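Conjugal transfer protein TRWB (Escherichia coli, PDB 1E9R) couples the DNA to be transferred to the secretion machinery in bacterial conjugation, probably as a ring-shaped hexameric ATPase that pumps DNA. Local coordinates at residues S339-G344 with L403-G408; Q128-S133 with C267-S272; L154-K159 with T191-L196; D100-L105 with G240-I245. All coordinates share one frame; numbering follows the deposited sequence.

Interaction 1: residues S339-G344 with L403-G408; sequences SLVVLG and LTAYVG
In the central mixed sheet of the P-loop NTPase (RecA-like) domain, strand 339-342 runs antiparallel to strand 404-408 and parallel to strand 56-59, so the sheet's run of parallel strands ends here. Four backbone hydrogen bonds join the two strands. L340 and G408 form one hydrogen-bonded pair: L340 N gives an almost perfectly straight bond (179°) to G408 O, and G408 N returns one to L340 O at 2.9 Å, approaching nearly along the C=O axis. V342 and Y406 form the next, Y406 N reaching V342 O at 3.0 Å. Between them V341 faces V407 as a non-hydrogen-bonded pair, and V341 CA sits 3.3 Å from Y406 O in a CA-H...O contact. Helix 350-360 covers the face that carries V342. The tyrosine ring swings away from that valine, leaving the two CB atoms to meet at 4.2 Å. On the other face V341 CG1, anti to its backbone N, packs 3.7 Å from A405 CB. L343, whose side chain also touches T64 of the probable Walker A loop, brings CD1 to the same methyl, 3.7 Å from A405 CB.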
loop_
_atom_site.group_PDB
_atom_site.type_symbol
_atom_site.label_atom_id
_atom_site.label_comp_id
_atom_site.label_asym_id
_atom_site.label_seq_id
_atom_site.Cartn_x
_atom_site.Cartn_y
_atom_site.Cartn_z
ATOM N N SER B 339 10.233 -27.539 11.695
ATOM C CA SER B 339 10.640 -28.511 10.683
ATOM C C SER B 339 9.776 -28.278 9.452
ATOM O O SER B 339 8.587 -27.969 9.566
ATOM C CB SER B 339 10.470 -29.953 11.182
ATOM O OG SER B 339 11.468 -30.308 12.129
ATOM N N LEU B 340 10.371 -28.435 8.276
ATOM C CA LEU B 340 9.662 -28.190 7.023
ATOM C C LEU B 340 9.790 -29.301 5.977
ATOM O O LEU B 340 10.808 -29.988 5.899
ATOM C CB LEU B 340 10.179 -26.881 6.412
ATOM C CG LEU B 340 9.887 -26.568 4.939
ATOM C CD1 LEU B 340 8.436 -26.171 4.766
ATOM C CD2 LEU B 340 10.795 -25.446 4.468
ATOM N N VAL B 341 8.737 -29.473 5.183
ATOM C CA VAL B 341 8.741 -30.436 4.094
ATOM C C VAL B 341 8.211 -29.685 2.879
ATOM O O VAL B 341 7.154 -29.051 2.940
ATOM C CB VAL B 341 7.829 -31.654 4.354
ATOM C CG1 VAL B 341 7.894 -32.596 3.161
ATOM C CG2 VAL B 341 8.271 -32.389 5.612
ATOM N N VAL B 342 8.963 -29.740 1.785
ATOM C CA VAL B 342 8.590 -29.074 0.547
ATOM C C VAL B 342 8.253 -30.122 -0.507
ATOM O O VAL B 342 9.125 -30.874 -0.921
ATOM C CB VAL B 342 9.750 -28.191 0.031
ATOM C CG1 VAL B 342 9.419 -27.633 -1.338
ATOM C CG2 VAL B 342 10.021 -27.060 1.015
ATOM N N LEU B 343 6.988 -30.182 -0.921
ATOM C CA LEU B 343 6.547 -31.139 -1.943
ATOM C C LEU B 343 6.493 -30.443 -3.291
ATOM O O LEU B 343 6.038 -31.010 -4.293
ATOM C CB LEU B 343 5.168 -31.694 -1.601
ATOM C CG LEU B 343 5.139 -32.835 -0.589
ATOM C CD1 LEU B 343 5.960 -32.473 0.618
ATOM C CD2 LEU B 343 3.714 -33.116 -0.177
ATOM N N GLY B 344 6.950 -29.194 -3.304
ATOM C CA GLY B 344 6.981 -28.420 -4.531
ATOM C C GLY B 344 5.682 -27.827 -5.050
ATOM O O GLY B 344 4.633 -28.489 -5.075
ATOM N N LEU B 403 4.873 -36.998 -5.297
ATOM C CA LEU B 403 5.248 -37.989 -4.301
ATOM C C LEU B 403 6.745 -37.939 -4.047
ATOM O O LEU B 403 7.381 -38.947 -3.772
ATOM C CB LEU B 403 4.835 -39.386 -4.745
ATOM C CG LEU B 403 3.332 -39.641 -4.677
ATOM C CD1 LEU B 403 3.047 -41.045 -5.179
ATOM C CD2 LEU B 403 2.840 -39.461 -3.247
ATOM N N THR B 404 7.304 -36.747 -4.162
ATOM C CA THR B 404 8.715 -36.529 -3.897
ATOM C C THR B 404 8.774 -35.338 -2.938
ATOM O O THR B 404 8.082 -34.326 -3.131
ATOM C CB THR B 404 9.486 -36.213 -5.175
ATOM O OG1 THR B 404 9.226 -37.234 -6.139
ATOM C CG2 THR B 404 10.979 -36.160 -4.890
ATOM N N ALA B 405 9.591 -35.461 -1.898
ATOM C CA ALA B 405 9.690 -34.399 -0.912
ATOM C C ALA B 405 11.090 -34.072 -0.438
ATOM O O ALA B 405 11.982 -34.915 -0.430
ATOM C CB ALA B 405 8.828 -34.745 0.297
ATOM N N TYR B 406 11.260 -32.818 -0.046
ATOM C CA TYR B 406 12.513 -32.348 0.503
ATOM C C TYR B 406 12.249 -32.238 1.996
ATOM O O TYR B 406 11.412 -31.456 2.420
ATOM C CB TYR B 406 12.883 -30.987 -0.066
ATOM C CG TYR B 406 13.516 -31.066 -1.430
ATOM C CD1 TYR B 406 14.840 -31.479 -1.573
ATOM C CD2 TYR B 406 12.802 -30.734 -2.580
ATOM C CE1 TYR B 406 15.441 -31.561 -2.826
ATOM C CE2 TYR B 406 13.399 -30.813 -3.844
ATOM C CZ TYR B 406 14.718 -31.228 -3.953
ATOM O OH TYR B 406 15.320 -31.316 -5.182
ATOM N N VAL B 407 12.947 -33.046 2.785
ATOM C CA VAL B 407 12.772 -33.043 4.228
ATOM C C VAL B 407 13.852 -32.226 4.928
ATOM O O VAL B 407 15.045 -32.527 4.799
ATOM C CB VAL B 407 12.790 -34.487 4.786
ATOM C CG1 VAL B 407 12.533 -34.480 6.290
ATOM C CG2 VAL B 407 11.742 -35.323 4.063
ATOM N N GLY B 408 13.426 -31.198 5.663
ATOM C CA GLY B 408 14.352 -30.345 6.389
ATOM C C GLY B 408 13.963 -30.205 7.849
ATOM O O GLY B 408 13.202 -29.318 8.213
#

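Interaction 2: residues Q128-S133 with C267-S272; sequences QRYALS and CTSILS
R129 carries the dense part of this contact. Its CG is anti to the backbone N (chi1 -166°) and the chain stays extended to NE, sliding past T268 in the opposite direction so that NE comes within 3.1 Å of T268 CG2. That methyl crowds a buried NE for which the model holds no hydrogen-bond partner. NH2 donates to T268 O at 2.7 Å, with the oxygen in the guanidinium plane but the nitrogen well above the carbonyl plane; the same oxygen also accepts from L271 N. A second, weak bond runs from R129 NH2 to S272 OG at 2.6 Å. Y130 OH lies over the centre of one guanidinium face and donates to S269 OG at 2.9 Å, the serine, also bonded to V265 O, sitting at the ring edge. Helix 126-134 is thereby fastened to the C-terminal end of helix 252-269, which follows strand 243-247 of the central sheet. An alanine at R129 would remove the bonds to T268 O and S272 OG and the salt bridge to D126, and would probably loosen the join between the helices. Toward S133 the helices are held more loosely: S133 OG and T268 OG1 stay 4.1 Å apart, each bonded to D264, and a water bridges the gap, donating to R129 O and, at 2.8 Å, to T268 OG1. S272 OG also bonds D250 of a second subunit.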
loop_
_atom_site.group_PDB
_atom_site.type_symbol
_atom_site.label_atom_id
_atom_site.label_comp_id
_atom_site.label_asym_id
_atom_site.label_seq_id
_atom_site.Cartn_x
_atom_site.Cartn_y
_atom_site.Cartn_z
ATOM N N GLN B 128 -14.818 -16.080 27.798
ATOM C CA GLN B 128 -14.148 -15.332 26.737
ATOM C C GLN B 128 -13.199 -16.260 25.976
ATOM O O GLN B 128 -13.057 -16.201 24.751
ATOM C CB GLN B 128 -13.365 -14.143 27.312
ATOM C CG GLN B 128 -12.443 -13.458 26.282
ATOM C CD GLN B 128 -13.137 -13.020 24.952
ATOM O OE1 GLN B 128 -14.333 -13.280 24.717
ATOM N NE2 GLN B 128 -12.366 -12.353 24.082
ATOM N N ARG B 129 -12.561 -17.128 26.736
ATOM C CA ARG B 129 -11.629 -18.092 26.207
ATOM C C ARG B 129 -12.234 -18.910 25.060
ATOM O O ARG B 129 -11.624 -19.068 24.005
ATOM C CB ARG B 129 -11.210 -19.000 27.356
ATOM C CG ARG B 129 -10.014 -19.839 27.103
ATOM C CD ARG B 129 -9.644 -20.576 28.366
ATOM N NE ARG B 129 -8.617 -21.570 28.088
ATOM C CZ ARG B 129 -8.339 -22.601 28.873
ATOM N NH1 ARG B 129 -9.014 -22.781 30.002
ATOM N NH2 ARG B 129 -7.392 -23.460 28.515
ATOM N N TYR B 130 -13.442 -19.424 25.257
ATOM C CA TYR B 130 -14.071 -20.236 24.220
ATOM C C TYR B 130 -14.961 -19.444 23.277
ATOM O O TYR B 130 -15.400 -19.960 22.251
ATOM C CB TYR B 130 -14.816 -21.431 24.845
ATOM C CG TYR B 130 -13.861 -22.379 25.539
ATOM C CD1 TYR B 130 -12.997 -23.182 24.799
ATOM C CD2 TYR B 130 -13.724 -22.382 26.930
ATOM C CE1 TYR B 130 -12.006 -23.953 25.422
ATOM C CE2 TYR B 130 -12.734 -23.153 27.560
ATOM C CZ TYR B 130 -11.880 -23.930 26.799
ATOM O OH TYR B 130 -10.884 -24.664 27.400
ATOM N N ALA B 131 -15.221 -18.187 23.617
ATOM C CA ALA B 131 -15.998 -17.323 22.734
ATOM C C ALA B 131 -15.050 -17.054 21.547
ATOM O O ALA B 131 -15.468 -16.951 20.392
ATOM C CB ALA B 131 -16.344 -16.026 23.450
ATOM N N LEU B 132 -13.761 -16.964 21.871
ATOM C CA LEU B 132 -12.693 -16.739 20.903
ATOM C C LEU B 132 -12.589 -17.931 19.951
ATOM O O LEU B 132 -12.063 -17.798 18.853
ATOM C CB LEU B 132 -11.369 -16.570 21.650
ATOM C CG LEU B 132 -10.525 -15.300 21.599
ATOM C CD1 LEU B 132 -11.311 -14.139 21.082
ATOM C CD2 LEU B 132 -10.002 -15.021 22.988
ATOM N N SER B 133 -13.083 -19.094 20.377
ATOM C CA SER B 133 -13.049 -20.316 19.556
ATOM C C SER B 133 -14.257 -20.389 18.637
ATOM O O SER B 133 -14.150 -20.784 17.477
ATOM C CB SER B 133 -13.042 -21.564 20.441
ATOM O OG SER B 133 -11.890 -21.607 21.262
ATOM N N CYS B 267 -6.451 -26.274 20.926
ATOM C CA CYS B 267 -5.295 -25.426 21.141
ATOM C C CYS B 267 -5.280 -24.658 22.465
ATOM O O CYS B 267 -4.227 -24.521 23.078
ATOM C CB CYS B 267 -5.153 -24.458 19.976
ATOM S SG CYS B 267 -4.789 -25.281 18.391
ATOM N N THR B 268 -6.429 -24.164 22.919
ATOM C CA THR B 268 -6.468 -23.412 24.179
ATOM C C THR B 268 -6.449 -24.332 25.371
ATOM O O THR B 268 -5.818 -24.045 26.387
ATOM C CB THR B 268 -7.746 -22.588 24.370
ATOM O OG1 THR B 268 -8.241 -22.153 23.109
ATOM C CG2 THR B 268 -7.454 -21.379 25.230
ATOM N N SER B 269 -7.181 -25.427 25.246
ATOM C CA SER B 269 -7.317 -26.385 26.328
ATOM C C SER B 269 -6.043 -27.076 26.794
ATOM O O SER B 269 -5.866 -27.268 27.995
ATOM C CB SER B 269 -8.382 -27.419 25.961
ATOM O OG SER B 269 -9.653 -26.795 25.887
ATOM N N ILE B 270 -5.155 -27.444 25.872
ATOM C CA ILE B 270 -3.922 -28.115 26.277
ATOM C C ILE B 270 -3.088 -27.244 27.214
ATOM O O ILE B 270 -2.317 -27.754 28.019
ATOM C CB ILE B 270 -3.048 -28.476 25.083
ATOM C CG1 ILE B 270 -2.602 -27.194 24.391
ATOM C CG2 ILE B 270 -3.804 -29.401 24.133
ATOM C CD1 ILE B 270 -1.422 -27.386 23.492
ATOM N N LEU B 271 -3.248 -25.931 27.102
ATOM C CA LEU B 271 -2.514 -24.987 27.935
ATOM C C LEU B 271 -2.996 -25.049 29.370
ATOM O O LEU B 271 -2.376 -24.475 30.270
ATOM C CB LEU B 271 -2.703 -23.570 27.402
ATOM C CG LEU B 271 -1.665 -22.987 26.450
ATOM C CD1 LEU B 271 -1.232 -24.009 25.438
ATOM C CD2 LEU B 271 -2.261 -21.762 25.785
ATOM N N SER B 272 -4.112 -25.738 29.574
ATOM C CA SER B 272 -4.697 -25.872 30.901
ATOM C C SER B 272 -4.466 -27.259 31.484
ATOM O O SER B 272 -4.776 -27.501 32.649
ATOM C CB SER B 272 -6.204 -25.588 30.855
ATOM O OG SER B 272 -6.476 -24.203 30.780
HETATM O O HOH W 1 -9.136 -19.478 23.139
#

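Interaction 3: residues L154-K159 with T191-L196; sequences LRETAK and TLAESL
E156 OE1 takes the backbone N-H of L192 in a 3.0 Å hydrogen bond, meeting it from above the carboxylate plane with an N-H...O angle of 149°. The rest of the glutamate lies against the same loop: L192 CB is 3.5 Å from E156 CD, and further back E156 CG rests 3.8 Å from A193 CB. A bend at chi2 (-50°) turns the carboxylate along the helix, where its other oxygen, OE2, receives K159 NZ at 3.0 Å on the syn lone pair. Together with the L192 N-H on OE1, this salt bridge fixes both carboxylate oxygens, and it would probably help keep the group ionised. The contact belongs to the helical part of the molecule, away from the central sheet, and ties helix 141-163 to the loop between helices 181-188 and 201-217. A type I turn from T191 to E194 presents the L192 amide. Its start is shaped by an ST turn, T191 OG1 accepting from A193 N at 3.3 Å, with the threonine hydroxyl also bonded to L188 O at the end of helix 181-188. Farther out, L192 packs on I178 of a second subunit, and S195 OG bonds the carbonyl of that same residue.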
loop_
_atom_site.group_PDB
_atom_site.type_symbol
_atom_site.label_atom_id
_atom_site.label_comp_id
_atom_site.label_asym_id
_atom_site.label_seq_id
_atom_site.Cartn_x
_atom_site.Cartn_y
_atom_site.Cartn_z
ATOM N N LEU B 154 -22.100 -12.919 22.697
ATOM C CA LEU B 154 -22.084 -14.349 22.930
ATOM C C LEU B 154 -21.803 -14.719 24.375
ATOM O O LEU B 154 -22.609 -15.399 25.000
ATOM C CB LEU B 154 -21.052 -15.040 22.048
ATOM C CG LEU B 154 -21.030 -16.566 22.199
ATOM C CD1 LEU B 154 -22.296 -17.168 21.600
ATOM C CD2 LEU B 154 -19.789 -17.133 21.509
ATOM N N ARG B 155 -20.676 -14.270 24.919
ATOM C CA ARG B 155 -20.328 -14.645 26.284
ATOM C C ARG B 155 -21.313 -14.205 27.364
ATOM O O ARG B 155 -21.542 -14.938 28.329
ATOM C CB ARG B 155 -18.900 -14.192 26.622
ATOM C CG ARG B 155 -18.716 -12.729 26.934
ATOM C CD ARG B 155 -17.263 -12.448 27.301
ATOM N NE ARG B 155 -16.482 -12.026 26.145
ATOM C CZ ARG B 155 -16.309 -10.755 25.796
ATOM N NH1 ARG B 155 -16.856 -9.788 26.518
ATOM N NH2 ARG B 155 -15.604 -10.452 24.715
ATOM N N GLU B 156 -21.915 -13.028 27.209
ATOM C CA GLU B 156 -22.884 -12.558 28.194
ATOM C C GLU B 156 -24.218 -13.305 28.074
ATOM O O GLU B 156 -24.808 -13.679 29.087
ATOM C CB GLU B 156 -23.102 -11.051 28.061
ATOM C CG GLU B 156 -21.916 -10.226 28.546
ATOM C CD GLU B 156 -21.436 -10.636 29.940
ATOM O OE1 GLU B 156 -22.240 -10.599 30.897
ATOM O OE2 GLU B 156 -20.249 -10.996 30.083
ATOM N N THR B 157 -24.687 -13.533 26.851
ATOM C CA THR B 157 -25.944 -14.252 26.651
ATOM C C THR B 157 -25.806 -15.677 27.166
ATOM O O THR B 157 -26.627 -16.143 27.948
ATOM C CB THR B 157 -26.340 -14.303 25.160
ATOM O OG1 THR B 157 -26.509 -12.972 24.671
ATOM C CG2 THR B 157 -27.648 -15.064 24.971
ATOM N N ALA B 158 -24.757 -16.363 26.725
ATOM C CA ALA B 158 -24.505 -17.738 27.134
ATOM C C ALA B 158 -24.304 -17.838 28.638
ATOM O O ALA B 158 -24.792 -18.775 29.263
ATOM C CB ALA B 158 -23.286 -18.283 26.407
ATOM N N LYS B 159 -23.590 -16.878 29.218
ATOM C CA LYS B 159 -23.338 -16.881 30.657
ATOM C C LYS B 159 -24.645 -16.833 31.455
ATOM O O LYS B 159 -24.775 -17.507 32.476
ATOM C CB LYS B 159 -22.462 -15.690 31.046
ATOM C CG LYS B 159 -21.891 -15.769 32.446
ATOM C CD LYS B 159 -21.214 -14.454 32.848
ATOM C CE LYS B 159 -20.078 -14.046 31.890
ATOM N NZ LYS B 159 -19.390 -12.776 32.314
ATOM N N THR B 191 -26.766 -8.081 32.778
ATOM C CA THR B 191 -25.483 -8.639 32.349
ATOM C C THR B 191 -24.505 -7.509 32.049
ATOM O O THR B 191 -24.888 -6.328 32.019
ATOM C CB THR B 191 -25.615 -9.476 31.071
ATOM O OG1 THR B 191 -25.992 -8.624 29.980
ATOM C CG2 THR B 191 -26.657 -10.558 31.253
ATOM N N LEU B 192 -23.247 -7.874 31.821
ATOM C CA LEU B 192 -22.219 -6.893 31.513
ATOM C C LEU B 192 -22.473 -6.199 30.176
ATOM O O LEU B 192 -21.899 -5.144 29.906
ATOM C CB LEU B 192 -20.849 -7.562 31.500
ATOM C CG LEU B 192 -20.352 -8.054 32.860
ATOM C CD1 LEU B 192 -19.002 -8.735 32.687
ATOM C CD2 LEU B 192 -20.244 -6.874 33.826
ATOM N N ALA B 193 -23.345 -6.783 29.359
ATOM C CA ALA B 193 -23.666 -6.223 28.050
ATOM C C ALA B 193 -24.912 -5.336 28.056
ATOM O O ALA B 193 -25.336 -4.838 27.005
ATOM C CB ALA B 193 -23.852 -7.347 27.036
ATOM N N GLU B 194 -25.496 -5.126 29.232
ATOM C CA GLU B 194 -26.705 -4.318 29.327
ATOM C C GLU B 194 -26.604 -2.959 28.660
ATOM O O GLU B 194 -27.285 -2.687 27.666
ATOM C CB GLU B 194 -27.101 -4.116 30.779
ATOM C CG GLU B 194 -28.389 -3.331 30.919
ATOM C CD GLU B 194 -28.815 -3.153 32.372
ATOM O OE1 GLU B 194 -28.100 -3.655 33.284
ATOM O OE2 GLU B 194 -29.868 -2.502 32.592
ATOM N N SER B 195 -25.742 -2.111 29.203
ATOM C CA SER B 195 -25.571 -0.765 28.684
ATOM C C SER B 195 -24.584 -0.585 27.535
ATOM O O SER B 195 -24.612 0.450 26.873
ATOM C CB SER B 195 -25.187 0.173 29.829
ATOM O OG SER B 195 -26.155 0.121 30.859
ATOM N N LEU B 196 -23.708 -1.558 27.293
ATOM C CA LEU B 196 -22.734 -1.421 26.204
ATOM C C LEU B 196 -23.405 -1.395 24.842
ATOM O O LEU B 196 -22.929 -0.728 23.930
ATOM C CB LEU B 196 -21.694 -2.544 26.245
ATOM C CG LEU B 196 -20.594 -2.328 27.287
ATOM C CD1 LEU B 196 -19.666 -3.531 27.353
ATOM C CD2 LEU B 196 -19.818 -1.074 26.930
#

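Interaction 4: residues D100-L105 with G240-I245; sequences DKDIIL and GGNLFI
With chi1 at -63°, D102 CG stands anti to its carbonyl carbon, and the carboxylate lies beside the N242 side chain, their planes 25° apart. D102 OD1 accepts from N242 N at 2.8 Å, the backbone N-H coming from above the carboxylate plane, while N242 OD1 accepts from M84 N. F244 has nearly the same first torsion (-64°), which sets I103 O at its ring edge, 3.7 Å from F244 CD1. G241 CA lies only 3.4 Å from D102 OD1, where a CB would collide with that oxygen. Past this polar start the chains pair as parallel strands, 103-105 being outermost at one end of the central P-loop NTPase sheet, beside 243-247. I103 N bonds N242 O at 2.9 Å, F244 N bonds I103 O, and L105 N reaches F244 O at 3.1 Å. An alanine at D102 would remove the acceptor for N242 N and the salt-bridge partner of R99, and would probably loosen the entry into the paired strands. The face bearing L105, L243 and I245 is apolar, with L105 CG 4.0 Å from L243 CD2 and W262 of helix 252-269 covering it. On the opposite face F244 packs against M93 and L94 of helix 92-97.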
loop_
_atom_site.group_PDB
_atom_site.type_symbol
_atom_site.label_atom_id
_atom_site.label_comp_id
_atom_site.label_asym_id
_atom_site.label_seq_id
_atom_site.Cartn_x
_atom_site.Cartn_y
_atom_site.Cartn_z
ATOM N N ASP B 100 -12.289 -48.692 18.153
ATOM C CA ASP B 100 -13.536 -48.638 18.893
ATOM C C ASP B 100 -13.637 -47.563 19.977
ATOM O O ASP B 100 -14.680 -46.922 20.128
ATOM C CB ASP B 100 -13.808 -50.019 19.492
ATOM C CG ASP B 100 -15.290 -50.310 19.630
ATOM O OD1 ASP B 100 -15.902 -49.880 20.638
ATOM O OD2 ASP B 100 -15.842 -50.962 18.712
ATOM N N LYS B 101 -12.560 -47.367 20.724
ATOM C CA LYS B 101 -12.533 -46.382 21.807
ATOM C C LYS B 101 -12.321 -44.943 21.335
ATOM O O LYS B 101 -12.255 -44.020 22.154
ATOM C CB LYS B 101 -11.422 -46.736 22.801
ATOM C CG LYS B 101 -10.050 -46.899 22.142
ATOM C CD LYS B 101 -8.951 -47.143 23.162
ATOM C CE LYS B 101 -8.809 -45.958 24.103
ATOM N NZ LYS B 101 -7.657 -46.119 25.030
ATOM N N ASP B 102 -12.212 -44.747 20.024
ATOM C CA ASP B 102 -11.981 -43.413 19.490
ATOM C C ASP B 102 -13.238 -42.563 19.350
ATOM O O ASP B 102 -14.355 -43.080 19.280
ATOM C CB ASP B 102 -11.239 -43.498 18.155
ATOM C CG ASP B 102 -9.853 -44.104 18.305
ATOM O OD1 ASP B 102 -9.214 -43.869 19.357
ATOM O OD2 ASP B 102 -9.397 -44.805 17.375
ATOM N N ILE B 103 -13.017 -41.249 19.309
ATOM C CA ILE B 103 -14.069 -40.240 19.216
ATOM C C ILE B 103 -14.254 -39.661 17.812
ATOM O O ILE B 103 -13.308 -39.591 17.025
ATOM C CB ILE B 103 -13.757 -39.060 20.159
ATOM C CG1 ILE B 103 -13.445 -39.570 21.559
ATOM C CG2 ILE B 103 -14.929 -38.117 20.216
ATOM C CD1 ILE B 103 -14.595 -40.289 22.206
ATOM N N ILE B 104 -15.484 -39.247 17.514
ATOM C CA ILE B 104 -15.810 -38.625 16.235
ATOM C C ILE B 104 -16.618 -37.357 16.494
ATOM O O ILE B 104 -17.536 -37.345 17.318
ATOM C CB ILE B 104 -16.672 -39.531 15.319
ATOM C CG1 ILE B 104 -15.882 -40.759 14.878
ATOM C CG2 ILE B 104 -17.112 -38.754 14.094
ATOM C CD1 ILE B 104 -16.676 -41.706 13.990
ATOM N N LEU B 105 -16.254 -36.284 15.804
ATOM C CA LEU B 105 -16.974 -35.028 15.901
ATOM C C LEU B 105 -17.314 -34.649 14.477
ATOM O O LEU B 105 -16.447 -34.277 13.688
ATOM C CB LEU B 105 -16.132 -33.939 16.555
ATOM C CG LEU B 105 -16.115 -33.974 18.082
ATOM C CD1 LEU B 105 -15.359 -32.768 18.594
ATOM C CD2 LEU B 105 -17.540 -33.973 18.629
ATOM N N GLY B 240 -8.456 -42.033 27.130
ATOM C CA GLY B 240 -9.202 -41.489 26.015
ATOM C C GLY B 240 -8.498 -41.977 24.759
ATOM O O GLY B 240 -7.302 -42.293 24.791
ATOM N N GLY B 241 -9.218 -42.059 23.647
ATOM C CA GLY B 241 -8.578 -42.528 22.432
ATOM C C GLY B 241 -8.051 -41.381 21.597
ATOM O O GLY B 241 -7.365 -40.488 22.094
ATOM N N ASN B 242 -8.374 -41.423 20.310
ATOM C CA ASN B 242 -7.979 -40.394 19.375
ATOM C C ASN B 242 -9.257 -39.698 18.921
ATOM O O ASN B 242 -10.337 -40.279 18.987
ATOM C CB ASN B 242 -7.263 -41.014 18.177
ATOM C CG ASN B 242 -6.005 -41.755 18.577
ATOM O OD1 ASN B 242 -5.250 -41.298 19.443
ATOM N ND2 ASN B 242 -5.763 -42.899 17.942
ATOM N N LEU B 243 -9.132 -38.457 18.465
ATOM C CA LEU B 243 -10.287 -37.693 18.019
ATOM C C LEU B 243 -10.227 -37.421 16.519
ATOM O O LEU B 243 -9.243 -36.885 16.021
ATOM C CB LEU B 243 -10.349 -36.368 18.778
ATOM C CG LEU B 243 -11.708 -35.691 18.958
ATOM C CD1 LEU B 243 -11.486 -34.320 19.552
ATOM C CD2 LEU B 243 -12.430 -35.574 17.641
ATOM N N PHE B 244 -11.276 -37.799 15.797
ATOM C CA PHE B 244 -11.324 -37.549 14.362
ATOM C C PHE B 244 -12.395 -36.526 14.064
ATOM O O PHE B 244 -13.578 -36.781 14.304
ATOM C CB PHE B 244 -11.668 -38.805 13.578
ATOM C CG PHE B 244 -10.656 -39.883 13.693
ATOM C CD1 PHE B 244 -10.595 -40.678 14.833
ATOM C CD2 PHE B 244 -9.769 -40.119 12.652
ATOM C CE1 PHE B 244 -9.659 -41.704 14.935
ATOM C CE2 PHE B 244 -8.827 -41.140 12.741
ATOM C CZ PHE B 244 -8.771 -41.939 13.886
ATOM N N ILE B 245 -11.977 -35.367 13.558
ATOM C CA ILE B 245 -12.907 -34.303 13.187
ATOM C C ILE B 245 -13.113 -34.467 11.689
ATOM O O ILE B 245 -12.273 -34.074 10.884
ATOM C CB ILE B 245 -12.325 -32.911 13.493
ATOM C CG1 ILE B 245 -12.167 -32.751 15.008
ATOM C CG2 ILE B 245 -13.232 -31.824 12.920
ATOM C CD1 ILE B 245 -11.491 -31.475 15.424
#

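Overall arrangement
From the N terminus, strand 103-105 comes first, and interaction 4 closes a long, largely helical loop when the chain returns at 240-245 to pair with it. Within that loop lie 128-133 and all of interaction 3, which joins 154-159 to 191-196 and is nested inside interactions 2 and 4 alike. Interaction 2 closes only at 267-272, so it crosses interaction 4 and ties the helical part to helix 252-269, which follows strand 243-247 of the sheet. Interactions 2 and 3 touch, Q128 OE1 lying 2.9 Å from R155 NE. Interaction 1 follows in series, in the same sheet as interaction 4, their centres about 29 Å apart. Interactions 1, 2 and 3 also meet the second subunit.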